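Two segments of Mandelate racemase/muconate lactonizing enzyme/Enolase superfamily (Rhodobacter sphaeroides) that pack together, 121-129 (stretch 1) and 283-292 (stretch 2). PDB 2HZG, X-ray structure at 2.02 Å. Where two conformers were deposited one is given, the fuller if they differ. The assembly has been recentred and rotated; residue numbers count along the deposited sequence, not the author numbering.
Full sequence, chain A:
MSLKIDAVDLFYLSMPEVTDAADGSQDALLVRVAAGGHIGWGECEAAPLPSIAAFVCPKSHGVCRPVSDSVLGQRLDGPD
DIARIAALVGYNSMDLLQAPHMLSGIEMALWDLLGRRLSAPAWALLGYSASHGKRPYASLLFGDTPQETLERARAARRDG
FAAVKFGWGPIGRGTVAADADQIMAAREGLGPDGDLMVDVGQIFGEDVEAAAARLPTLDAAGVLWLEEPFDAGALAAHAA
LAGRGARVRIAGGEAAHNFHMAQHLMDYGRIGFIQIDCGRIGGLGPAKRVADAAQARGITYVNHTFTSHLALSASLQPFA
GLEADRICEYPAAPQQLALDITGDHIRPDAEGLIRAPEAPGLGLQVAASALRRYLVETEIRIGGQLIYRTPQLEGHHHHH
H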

# COMPACT_ATOMS: atom_id res chain seq x y z
N PRO A 121 9.23 -30.32 1.33
CA PRO A 121 8.18 -29.36 1.64
C PRO A 121 8.76 -27.96 1.81
O PRO A 121 9.91 -27.80 2.24
CB PRO A 121 7.57 -29.87 2.95
CG PRO A 121 8.55 -30.78 3.54
CD PRO A 121 9.44 -31.30 2.42
N ALA A 122 7.96 -26.96 1.46
CA ALA A 122 8.36 -25.58 1.53
C ALA A 122 8.82 -25.22 2.94
O ALA A 122 9.81 -24.50 3.09
CB ALA A 122 7.21 -24.65 1.06
N TRP A 123 8.14 -25.73 3.97
CA TRP A 123 8.53 -25.43 5.37
C TRP A 123 9.93 -25.92 5.71
O TRP A 123 10.60 -25.33 6.54
CB TRP A 123 7.56 -25.98 6.41
CG TRP A 123 7.21 -27.46 6.29
CD1 TRP A 123 6.11 -27.99 5.66
CD2 TRP A 123 7.95 -28.58 6.83
NE1 TRP A 123 6.13 -29.37 5.78
CE2 TRP A 123 7.24 -29.75 6.49
CE3 TRP A 123 9.13 -28.70 7.59
CZ2 TRP A 123 7.68 -31.03 6.86
CZ3 TRP A 123 9.58 -29.97 7.93
CH2 TRP A 123 8.84 -31.12 7.57
N ALA A 124 10.34 -27.03 5.09
CA ALA A 124 11.70 -27.54 5.28
C ALA A 124 12.68 -26.59 4.63
O ALA A 124 13.69 -26.26 5.20
CB ALA A 124 11.85 -28.96 4.71
N LEU A 125 12.34 -26.12 3.43
CA LEU A 125 13.17 -25.12 2.74
C LEU A 125 13.23 -23.80 3.50
O LEU A 125 14.24 -23.11 3.44
CB LEU A 125 12.71 -24.93 1.30
CG LEU A 125 12.84 -26.10 0.31
CD1 LEU A 125 12.25 -25.72 -1.05
CD2 LEU A 125 14.30 -26.57 0.16
N LEU A 126 12.14 -23.46 4.21
CA LEU A 126 12.09 -22.27 5.06
C LEU A 126 12.91 -22.40 6.33
O LEU A 126 13.16 -21.41 7.01
CB LEU A 126 10.65 -21.95 5.48
CG LEU A 126 9.74 -21.13 4.58
CD1 LEU A 126 8.43 -20.92 5.37
CD2 LEU A 126 10.37 -19.77 4.17
N GLY A 127 13.31 -23.62 6.66
CA GLY A 127 14.22 -23.80 7.77
C GLY A 127 13.60 -24.50 8.95
O GLY A 127 14.25 -24.65 9.98
N TYR A 128 12.36 -24.95 8.81
CA TYR A 128 11.75 -25.69 9.91
C TYR A 128 12.14 -27.17 9.85
O TYR A 128 12.33 -27.71 8.76
CB TYR A 128 10.23 -25.52 9.93
CG TYR A 128 9.75 -24.15 10.40
CD1 TYR A 128 10.15 -23.63 11.64
CD2 TYR A 128 8.86 -23.39 9.63
CE1 TYR A 128 9.70 -22.39 12.09
CE2 TYR A 128 8.40 -22.14 10.07
CZ TYR A 128 8.82 -21.65 11.31
OH TYR A 128 8.37 -20.42 11.74
N SER A 129 12.27 -27.80 11.01
CA SER A 129 12.66 -29.21 11.07
C SER A 129 11.45 -30.14 11.05
O SER A 129 11.57 -31.34 10.78
CB SER A 129 13.54 -29.50 12.30
OG SER A 129 12.79 -29.45 13.50
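Stretch 2 283-292: GLGPAKRVAD

A short helical turn and a longer helix can pack without a single direct hydrogen bond between them, and the pairing of 121-129 with 283-292 is an example, built from apolar contacts, a lysine with two roles and a bridging water. Stretch 2 starts at G283, the N-cap, whose positive phi suits glycine, and is helical from L284 through D292, with i to i+4 bonds such as K288 N to L284 O at 2.8 Å. Stretch 1 makes a brief helix after its own N-cap, P121, and closes in a Schellman motif: G127 takes positive phi, while G127 N bonds to A124 O at 3.0 Å and Y128 N to W123 O at 2.9 Å. The two backbones are nearest at L126 and K288, whose CA atoms lie 7.7 Å apart. Both chains advance in the same sense along the contact, so that A122, L126 and Y128 meet L284, K288 and A291 in order.

Apolar packing governs the beginning of the contact. A122 CB lies 3.8 Å from L284 CD2, and L126 CD2 reaches L284 CB at 4.1 Å and K288 CB at 4.2 Å. L284, K288 and A291 recur every three or four residues, the spacing that places side chains along one side of a helix.

K288 places CE over one face of the Y128 ring, 3.9 Å from the ring centroid, in a CH-pi contact; K288 NZ, 5.2 Å from that centroid, adds at most a weak cation-pi attraction. Y128 OH also approaches K288 CD at 3.5 Å and A291 CB at 4.0 Å.

Polar links complete the arrangement. Within stretch 2, K288 NZ forms a salt bridge with D292 OD1 at 2.8 Å. Between the stretches, one water donates to Y128 OH at 2.7 Å and to D292 OD1 at 2.5 Å.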

# COMPACT_ATOMS: atom_id res chain seq x y z
N GLY A 283 4.55 -13.25 0.23
CA GLY A 283 4.82 -14.67 0.23
C GLY A 283 5.38 -15.20 1.53
O GLY A 283 5.16 -14.62 2.59
N LEU A 284 6.09 -16.33 1.44
CA LEU A 284 6.51 -17.08 2.63
C LEU A 284 7.64 -16.38 3.37
O LEU A 284 7.68 -16.42 4.60
CB LEU A 284 6.95 -18.50 2.24
CG LEU A 284 5.87 -19.60 2.06
CD1 LEU A 284 4.63 -19.15 1.32
CD2 LEU A 284 6.44 -20.90 1.46
N GLY A 285 8.56 -15.78 2.62
CA GLY A 285 9.70 -15.10 3.21
C GLY A 285 9.32 -14.06 4.26
O GLY A 285 9.75 -14.17 5.41
N PRO A 286 8.58 -13.01 3.85
CA PRO A 286 8.16 -11.96 4.80
C PRO A 286 7.32 -12.53 5.94
O PRO A 286 7.47 -12.11 7.07
CB PRO A 286 7.34 -11.00 3.94
CG PRO A 286 7.89 -11.21 2.56
CD PRO A 286 8.16 -12.67 2.47
N ALA A 287 6.46 -13.50 5.63
CA ALA A 287 5.64 -14.14 6.64
C ALA A 287 6.47 -14.87 7.70
O ALA A 287 6.21 -14.74 8.89
CB ALA A 287 4.66 -15.10 5.96
N LYS A 288 7.47 -15.63 7.26
CA LYS A 288 8.41 -16.29 8.16
C LYS A 288 9.20 -15.25 8.98
O LYS A 288 9.47 -15.45 10.17
CB LYS A 288 9.38 -17.16 7.33
CG LYS A 288 10.51 -17.81 8.10
CD LYS A 288 10.03 -18.85 9.11
CE LYS A 288 11.23 -19.70 9.65
NZ LYS A 288 12.34 -18.82 10.13
N ARG A 289 9.56 -14.15 8.33
CA ARG A 289 10.21 -13.04 9.03
C ARG A 289 9.30 -12.52 10.16
O ARG A 289 9.77 -12.32 11.27
CB ARG A 289 10.59 -11.94 8.04
CG ARG A 289 11.51 -10.91 8.61
CD ARG A 289 11.82 -9.86 7.58
NE ARG A 289 12.53 -8.74 8.21
CZ ARG A 289 12.69 -7.55 7.65
NH1 ARG A 289 12.18 -7.32 6.44
NH2 ARG A 289 13.35 -6.61 8.30
N VAL A 290 8.00 -12.38 9.89
CA VAL A 290 7.03 -12.01 10.95
C VAL A 290 6.96 -13.05 12.07
O VAL A 290 7.00 -12.70 13.27
CB VAL A 290 5.59 -11.76 10.38
CG1 VAL A 290 4.59 -11.40 11.53
CG2 VAL A 290 5.61 -10.67 9.35
N ALA A 291 6.88 -14.33 11.69
CA ALA A 291 6.83 -15.41 12.67
C ALA A 291 8.03 -15.41 13.63
O ALA A 291 7.85 -15.56 14.85
CB ALA A 291 6.66 -16.78 11.97
N ASP A 292 9.24 -15.23 13.09
CA ASP A 292 10.46 -15.06 13.90
C ASP A 292 10.30 -13.85 14.85
O ASP A 292 10.62 -13.94 16.05
CB ASP A 292 11.70 -14.82 13.02
CG ASP A 292 12.05 -16.00 12.10
OD1 ASP A 292 11.50 -17.12 12.22
OD2 ASP A 292 12.91 -15.80 11.21
O HOH W 1 9.76 -18.62 13.28